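PDB 6IO1: aminotransferase, class III from Thermomicrobium roseum, which acts as a thermostable, (S)-enantioselective omega-transaminase that uses pyridoxal 5'-phosphate to carry amino groups between substrates. Local coordinates for residues V36-E41 against W46-K51; R52-F57 against C435-E440; A406-R409 against I414-C417. All coordinates share one frame; numbering follows the deposited sequence.

Contact 1 (V36-E41 against W46-K51)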
# COMPACT_ATOMS: atom_id res chain seq x y z
N VAL B 36 -4.53 18.53 -15.45
CA VAL B 36 -5.70 17.94 -14.79
C VAL B 36 -6.47 17.14 -15.83
O VAL B 36 -7.06 17.71 -16.76
CB VAL B 36 -6.58 19.01 -14.15
CG1 VAL B 36 -7.75 18.37 -13.43
CG2 VAL B 36 -5.76 19.88 -13.20
N LEU B 37 -6.49 15.82 -15.67
CA LEU B 37 -7.23 14.92 -16.55
C LEU B 37 -8.57 14.59 -15.91
O LEU B 37 -8.62 14.23 -14.73
CB LEU B 37 -6.43 13.65 -16.83
CG LEU B 37 -5.04 13.87 -17.44
CD1 LEU B 37 -4.36 12.54 -17.70
CD2 LEU B 37 -5.15 14.68 -18.72
N VAL B 38 -9.64 14.69 -16.69
CA VAL B 38 -10.99 14.61 -16.15
C VAL B 38 -11.83 13.50 -16.77
O VAL B 38 -12.88 13.16 -16.21
CB VAL B 38 -11.74 15.96 -16.30
CG1 VAL B 38 -10.88 17.10 -15.79
CG2 VAL B 38 -12.14 16.19 -17.75
N ARG B 39 -11.42 12.92 -17.90
CA ARG B 39 -12.27 11.96 -18.58
C ARG B 39 -11.41 11.03 -19.43
O ARG B 39 -10.36 11.44 -19.94
CB ARG B 39 -13.30 12.68 -19.45
CG ARG B 39 -14.38 11.80 -20.06
CD ARG B 39 -15.41 12.66 -20.77
NE ARG B 39 -14.81 13.51 -21.79
CZ ARG B 39 -14.54 14.80 -21.63
NH1 ARG B 39 -14.84 15.41 -20.49
NH2 ARG B 39 -13.98 15.49 -22.61
N GLY B 40 -11.86 9.79 -19.57
CA GLY B 40 -11.15 8.82 -20.39
C GLY B 40 -12.04 7.82 -21.11
O GLY B 40 -13.07 7.39 -20.58
N GLU B 41 -11.65 7.45 -22.33
CA GLU B 41 -12.28 6.36 -23.05
C GLU B 41 -11.25 5.70 -23.94
O GLU B 41 -10.55 6.38 -24.69
CB GLU B 41 -13.47 6.85 -23.89
CG GLU B 41 -14.44 5.75 -24.31
CD GLU B 41 -13.91 4.88 -25.44
OE1 GLU B 41 -13.23 5.42 -26.34
OE2 GLU B 41 -14.17 3.66 -25.43
N TRP B 46 -8.96 13.32 -21.62
CA TRP B 46 -9.21 14.74 -21.86
C TRP B 46 -8.84 15.53 -20.62
O TRP B 46 -9.11 15.10 -19.50
CB TRP B 46 -10.67 15.00 -22.25
CG TRP B 46 -11.02 14.53 -23.63
CD1 TRP B 46 -11.07 15.29 -24.76
CD2 TRP B 46 -11.37 13.20 -24.02
NE1 TRP B 46 -11.44 14.51 -25.84
CE2 TRP B 46 -11.62 13.22 -25.41
CE3 TRP B 46 -11.49 11.98 -23.34
CZ2 TRP B 46 -11.99 12.08 -26.12
CZ3 TRP B 46 -11.86 10.85 -24.04
CH2 TRP B 46 -12.10 10.91 -25.42
N ASP B 47 -8.23 16.70 -20.82
CA ASP B 47 -7.87 17.52 -19.68
C ASP B 47 -9.03 18.45 -19.32
O ASP B 47 -10.09 18.45 -19.95
CB ASP B 47 -6.56 18.29 -19.95
CG ASP B 47 -6.69 19.36 -21.03
OD1 ASP B 47 -7.80 19.70 -21.46
OD2 ASP B 47 -5.63 19.88 -21.44
N ALA B 48 -8.83 19.26 -18.27
CA ALA B 48 -9.89 20.12 -17.77
C ALA B 48 -10.32 21.17 -18.78
O ALA B 48 -11.45 21.68 -18.69
CB ALA B 48 -9.44 20.79 -16.47
N GLU B 49 -9.46 21.51 -19.74
CA GLU B 49 -9.78 22.52 -20.74
C GLU B 49 -10.35 21.92 -22.03
O GLU B 49 -10.58 22.65 -22.99
CB GLU B 49 -8.54 23.36 -21.05
CG GLU B 49 -8.12 24.25 -19.89
CD GLU B 49 -6.81 24.97 -20.15
OE1 GLU B 49 -6.70 25.67 -21.18
OE2 GLU B 49 -5.90 24.85 -19.31
N GLY B 50 -10.58 20.60 -22.06
CA GLY B 50 -11.17 19.94 -23.20
C GLY B 50 -10.19 19.40 -24.22
O GLY B 50 -10.63 18.81 -25.22
N LYS B 51 -8.90 19.58 -24.01
CA LYS B 51 -7.90 19.06 -24.93
C LYS B 51 -7.79 17.54 -24.80
O LYS B 51 -7.85 17.00 -23.70
CB LYS B 51 -6.57 19.74 -24.66
CG LYS B 51 -5.43 19.20 -25.48
CD LYS B 51 -4.27 20.16 -25.49
CE LYS B 51 -3.16 19.60 -26.33
NZ LYS B 51 -2.08 20.59 -26.52
O HOH W 1 -12.75 17.74 -20.90
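Antiparallel strand pairing with a classic beta bulge joins V36-E41 to W46-K51 in the hairpin of strands 35-41 and 44-47, at one edge of the chain's smaller-domain sheet; W46-K51 holds the end of the second strand and the type I turn after it. Evidence for the bulge is the register: Leu-37 faces Asp-47 in a non-hydrogen-bonded pair, yet Arg-39 already faces Trp-46, so Val-38 and Arg-39 share one partner. Both of its backbone bonds are present. Val-38 N meets Trp-46 O at 2.9 Å and 175°, almost straight, while Trp-46 N reaches Arg-39 O, also at 2.9 Å. Beyond the bulge a weak bond links Ala-48 N to Val-36 O.

Arg-39 and Trp-46 lie on the same face of the sheet. The arginine chain, extended until it bends at chi3 (57°), brings NH2 over the rim of one indole face, beside CB and CG, with the guanidinium and ring planes 31° apart. NH2 comes within 3.3 Å of Trp-46 CG, and CZ stands 4.5 Å from the centroid of the five-membered ring, an off-centre cation-pi contact. The same NH2 donates to a water that in turn donates to Asp-47 O, a second tie for the guanidinium. Val-38 CG1 packs 4.0 Å from Ala-48 CB.

Outside the hairpin, Asp-47 OD2 bonds Tyr-53 OH, helix 8-18 lies against Val-36 and Ala-48, and Val-36 pairs in parallel with a strand of the second subunit, continuing the sheet across the dimer interface.

Contact 2 (R52-F57 against C435-E440)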
# COMPACT_ATOMS: atom_id res chain seq x y z
N ARG B 52 -7.62 16.86 -25.93
CA ARG B 52 -7.53 15.41 -25.96
C ARG B 52 -6.08 14.95 -26.06
O ARG B 52 -5.26 15.58 -26.74
CB ARG B 52 -8.34 14.83 -27.13
CG ARG B 52 -8.53 13.32 -27.06
CD ARG B 52 -9.06 12.76 -28.36
NE ARG B 52 -8.11 12.91 -29.45
CZ ARG B 52 -8.30 12.42 -30.67
NH1 ARG B 52 -9.40 11.74 -30.96
NH2 ARG B 52 -7.38 12.60 -31.61
N TYR B 53 -5.78 13.86 -25.37
CA TYR B 53 -4.45 13.26 -25.34
C TYR B 53 -4.60 11.75 -25.52
O TYR B 53 -5.61 11.16 -25.12
CB TYR B 53 -3.71 13.52 -24.02
CG TYR B 53 -3.60 14.97 -23.62
CD1 TYR B 53 -4.66 15.63 -23.01
CD2 TYR B 53 -2.42 15.68 -23.81
CE1 TYR B 53 -4.55 16.95 -22.62
CE2 TYR B 53 -2.30 17.00 -23.43
CZ TYR B 53 -3.37 17.63 -22.84
OH TYR B 53 -3.26 18.95 -22.46
N LEU B 54 -3.58 11.14 -26.11
CA LEU B 54 -3.46 9.69 -26.14
C LEU B 54 -2.71 9.24 -24.90
O LEU B 54 -1.61 9.72 -24.62
CB LEU B 54 -2.73 9.23 -27.40
CG LEU B 54 -2.87 7.75 -27.80
CD1 LEU B 54 -2.72 7.59 -29.30
CD2 LEU B 54 -1.85 6.88 -27.07
N ASP B 55 -3.32 8.33 -24.14
CA ASP B 55 -2.74 7.85 -22.89
C ASP B 55 -1.66 6.84 -23.23
O ASP B 55 -1.82 5.62 -23.09
CB ASP B 55 -3.83 7.26 -21.99
CG ASP B 55 -3.43 7.23 -20.53
OD1 ASP B 55 -2.26 7.52 -20.22
OD2 ASP B 55 -4.30 6.92 -19.69
N GLY B 56 -0.52 7.36 -23.69
CA GLY B 56 0.58 6.54 -24.15
C GLY B 56 1.29 5.76 -23.07
O GLY B 56 2.10 4.88 -23.39
N PHE B 57 1.02 6.06 -21.80
CA PHE B 57 1.61 5.35 -20.68
C PHE B 57 0.59 4.52 -19.92
O PHE B 57 0.94 3.89 -18.92
CB PHE B 57 2.28 6.35 -19.73
CG PHE B 57 3.47 5.80 -18.99
CD1 PHE B 57 4.52 5.20 -19.67
CD2 PHE B 57 3.56 5.92 -17.61
CE1 PHE B 57 5.61 4.71 -18.99
CE2 PHE B 57 4.66 5.43 -16.93
CZ PHE B 57 5.68 4.83 -17.62
N CYS B 435 -1.83 3.73 -32.80
CA CYS B 435 -0.38 3.55 -32.80
C CYS B 435 0.30 4.59 -33.68
O CYS B 435 1.35 5.12 -33.32
CB CYS B 435 -0.01 2.14 -33.27
SG CYS B 435 -0.17 0.85 -32.01
N ASP B 436 -0.28 4.88 -34.85
CA ASP B 436 0.28 5.91 -35.73
C ASP B 436 0.23 7.28 -35.07
O ASP B 436 1.16 8.08 -35.21
CB ASP B 436 -0.47 5.94 -37.05
CG ASP B 436 -0.16 4.76 -37.93
OD1 ASP B 436 0.87 4.10 -37.68
OD2 ASP B 436 -0.92 4.51 -38.88
N VAL B 437 -0.87 7.57 -34.38
CA VAL B 437 -0.98 8.83 -33.65
C VAL B 437 0.15 8.94 -32.64
O VAL B 437 0.87 9.95 -32.59
CB VAL B 437 -2.36 8.94 -32.97
CG1 VAL B 437 -2.39 10.14 -32.04
CG2 VAL B 437 -3.45 9.03 -34.02
N LEU B 438 0.36 7.87 -31.87
CA LEU B 438 1.41 7.87 -30.85
C LEU B 438 2.78 8.04 -31.49
O LEU B 438 3.61 8.84 -31.02
CB LEU B 438 1.33 6.57 -30.04
CG LEU B 438 2.42 6.28 -29.01
CD1 LEU B 438 2.48 7.39 -27.99
CD2 LEU B 438 2.17 4.95 -28.33
N ILE B 439 3.04 7.31 -32.58
CA ILE B 439 4.35 7.35 -33.22
C ILE B 439 4.65 8.76 -33.72
O ILE B 439 5.73 9.31 -33.49
CB ILE B 439 4.45 6.30 -34.35
CG1 ILE B 439 4.38 4.89 -33.77
CG2 ILE B 439 5.80 6.35 -34.96
CD1 ILE B 439 3.87 3.87 -34.77
N GLU B 440 3.68 9.32 -34.46
CA GLU B 440 3.84 10.66 -35.09
C GLU B 440 4.03 11.72 -34.00
O GLU B 440 4.92 12.58 -34.17
CB GLU B 440 2.61 10.98 -35.94
CG GLU B 440 2.47 10.08 -37.16
CD GLU B 440 3.58 10.22 -38.19
OE1 GLU B 440 4.45 11.10 -38.00
OE2 GLU B 440 3.58 9.45 -39.16
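Leu-54 carries the contact from the strand, and Leu-438 and Val-437 answer it from the helix. The CA-CB bond of Leu-54 is aimed at helix 432-450, and with CG anti to the backbone N (chi1 -163°) the side chain extends far enough for one methyl, CD1, to make its close contacts. CD1 lies 3.8 Å from Val-437 CG1 and 3.9 Å from Val-437 CB, so it meets the base of that branch as well as its end; the two side chains cross at a slant. On Leu-438 the same methyl reaches the root of the residue, 4.2 Å from CB and 4.0 Å from the backbone N, and thus sits against the helix between two consecutive residues.

No hydrogen bond crosses between R52-F57 and C435-E440, and the evidence for contact is wholly that of van der Waals packing, with 183 Å² buried in all. It is a helix laid over one face of a mixed sheet, in the smaller domain of this class-III aminotransferase, and it brings the C-terminal helix onto a strand from the early part of the sequence, 378 residues away.

Leu-438 turns its CD1 toward the backbone at Gly-56, 4.4 Å from its CA; the two residues also give the closest approach of the main chains, 6.9 Å between CA atoms. Leu-438 is shared with strand 413-418, touching Ile-413 and Val-415. Behind the helix, Cys-435 and Ile-439 pack on helix 346-361, and Asp-436 bonds Tyr-356 there.

Contact 3 (A406-R409 against I414-C417)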
# COMPACT_ATOMS: atom_id res chain seq x y z
N ALA B 406 6.89 18.63 -21.92
CA ALA B 406 6.10 19.74 -22.43
C ALA B 406 5.81 19.59 -23.92
O ALA B 406 4.70 19.89 -24.38
CB ALA B 406 6.81 21.07 -22.16
N ALA B 407 6.81 19.15 -24.70
CA ALA B 407 6.61 19.00 -26.14
C ALA B 407 5.60 17.91 -26.46
O ALA B 407 4.71 18.10 -27.30
CB ALA B 407 7.95 18.71 -26.82
N THR B 408 5.72 16.75 -25.81
CA THR B 408 4.78 15.66 -26.04
C THR B 408 3.37 16.07 -25.62
O THR B 408 2.40 15.81 -26.35
CB THR B 408 5.20 14.41 -25.28
OG1 THR B 408 5.41 14.74 -23.90
CG2 THR B 408 6.48 13.82 -25.86
N ARG B 409 3.22 16.71 -24.47
CA ARG B 409 1.86 17.11 -24.02
C ARG B 409 1.26 18.12 -25.00
O ARG B 409 0.07 18.00 -25.34
CB ARG B 409 1.91 17.62 -22.58
CG ARG B 409 2.22 16.52 -21.58
CD ARG B 409 2.46 16.98 -20.16
NE ARG B 409 2.76 15.83 -19.33
CZ ARG B 409 2.86 15.87 -18.01
NH1 ARG B 409 2.60 16.99 -17.36
NH2 ARG B 409 3.21 14.79 -17.34
N ILE B 414 0.48 11.73 -23.97
CA ILE B 414 1.03 11.61 -22.59
C ILE B 414 1.92 10.36 -22.57
O ILE B 414 1.39 9.25 -22.71
CB ILE B 414 -0.10 11.53 -21.55
CG1 ILE B 414 -0.87 12.86 -21.47
CG2 ILE B 414 0.44 11.10 -20.20
CD1 ILE B 414 -2.11 12.78 -20.63
N VAL B 415 3.23 10.57 -22.40
CA VAL B 415 4.25 9.49 -22.34
C VAL B 415 5.26 9.86 -21.24
O VAL B 415 5.28 11.03 -20.82
CB VAL B 415 4.96 9.29 -23.70
CG1 VAL B 415 4.05 8.65 -24.73
CG2 VAL B 415 5.53 10.59 -24.23
N ARG B 416 6.03 8.88 -20.77
CA ARG B 416 6.98 9.15 -19.70
C ARG B 416 8.24 9.77 -20.29
O ARG B 416 8.94 9.13 -21.08
CB ARG B 416 7.31 7.87 -18.94
CG ARG B 416 8.36 8.04 -17.88
CD ARG B 416 7.83 8.89 -16.73
NE ARG B 416 8.83 9.10 -15.69
CZ ARG B 416 9.22 10.29 -15.25
NH1 ARG B 416 8.69 11.40 -15.77
NH2 ARG B 416 10.14 10.38 -14.30
N CYS B 417 8.54 11.01 -19.93
CA CYS B 417 9.72 11.70 -20.43
C CYS B 417 10.74 11.83 -19.30
O CYS B 417 10.42 12.38 -18.24
CB CYS B 417 9.36 13.07 -21.00
SG CYS B 417 8.23 12.99 -22.41
O HOH W 2 3.95 12.20 -18.55
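Direct contact between A406-R409 and I414-C417 is van der Waals packing centred on Thr-408, whose CA-CB bond points at the strand. Its methyl CG2 rests 3.7 Å from Val-415 CG2, the two side chains crossing at an angle, and lies 4.0 Å from Cys-417 SG. The hydroxyl is 3.6 Å from the same sulfur, with OG1 set between the backbone N and carbonyl carbon (chi1 53°). That torsion turns OG1 back along its own helix, where its one proton is given to Leu-404 O, with Glu-405 O also close enough to share it.

Helix 400-410 returns directly through a short connection into strand 413-418, and this contact packs the end of the helix on the strand that follows it. Helix 432-450 adjoins both partners on this side, with Ala-445 on Thr-408 and Leu-438 on Val-415.

The polar link is indirect. Arg-409 NH2 donates to a water at 3.0 Å, placed at the edge of the guanidinium and in its plane, and the water donates to Val-415 O at 2.9 Å. Arg-409 NH2 also bonds Phe-90 O of the second subunit, which ties this bridge to the dimer interface.

In the fold
All three contacts reach the same mixed sheet, in which strands 35-41, 44-47, 52-55 and 413-418 lie side by side. Contacts 1 and 2 are joined by Trp-46 NE1 packing 3.4 Å from Arg-52 CG, their centres about 15 Å apart. Contacts 2 and 3 are closer, about 10 Å between centres: Leu-54 O and Ile-414 N, 3.0 Å apart, probably hydrogen-bond where the strands run parallel. Leu-37 CD1 also packs 3.7 Å from Ile-414 CD1, linking contacts 1 and 3. Contact 3 is nested within the chain loop closed by contact 2. None of the six segments supplies a residue to the pyridoxamine phosphate pocket, which includes Lys-289 and Asp-260.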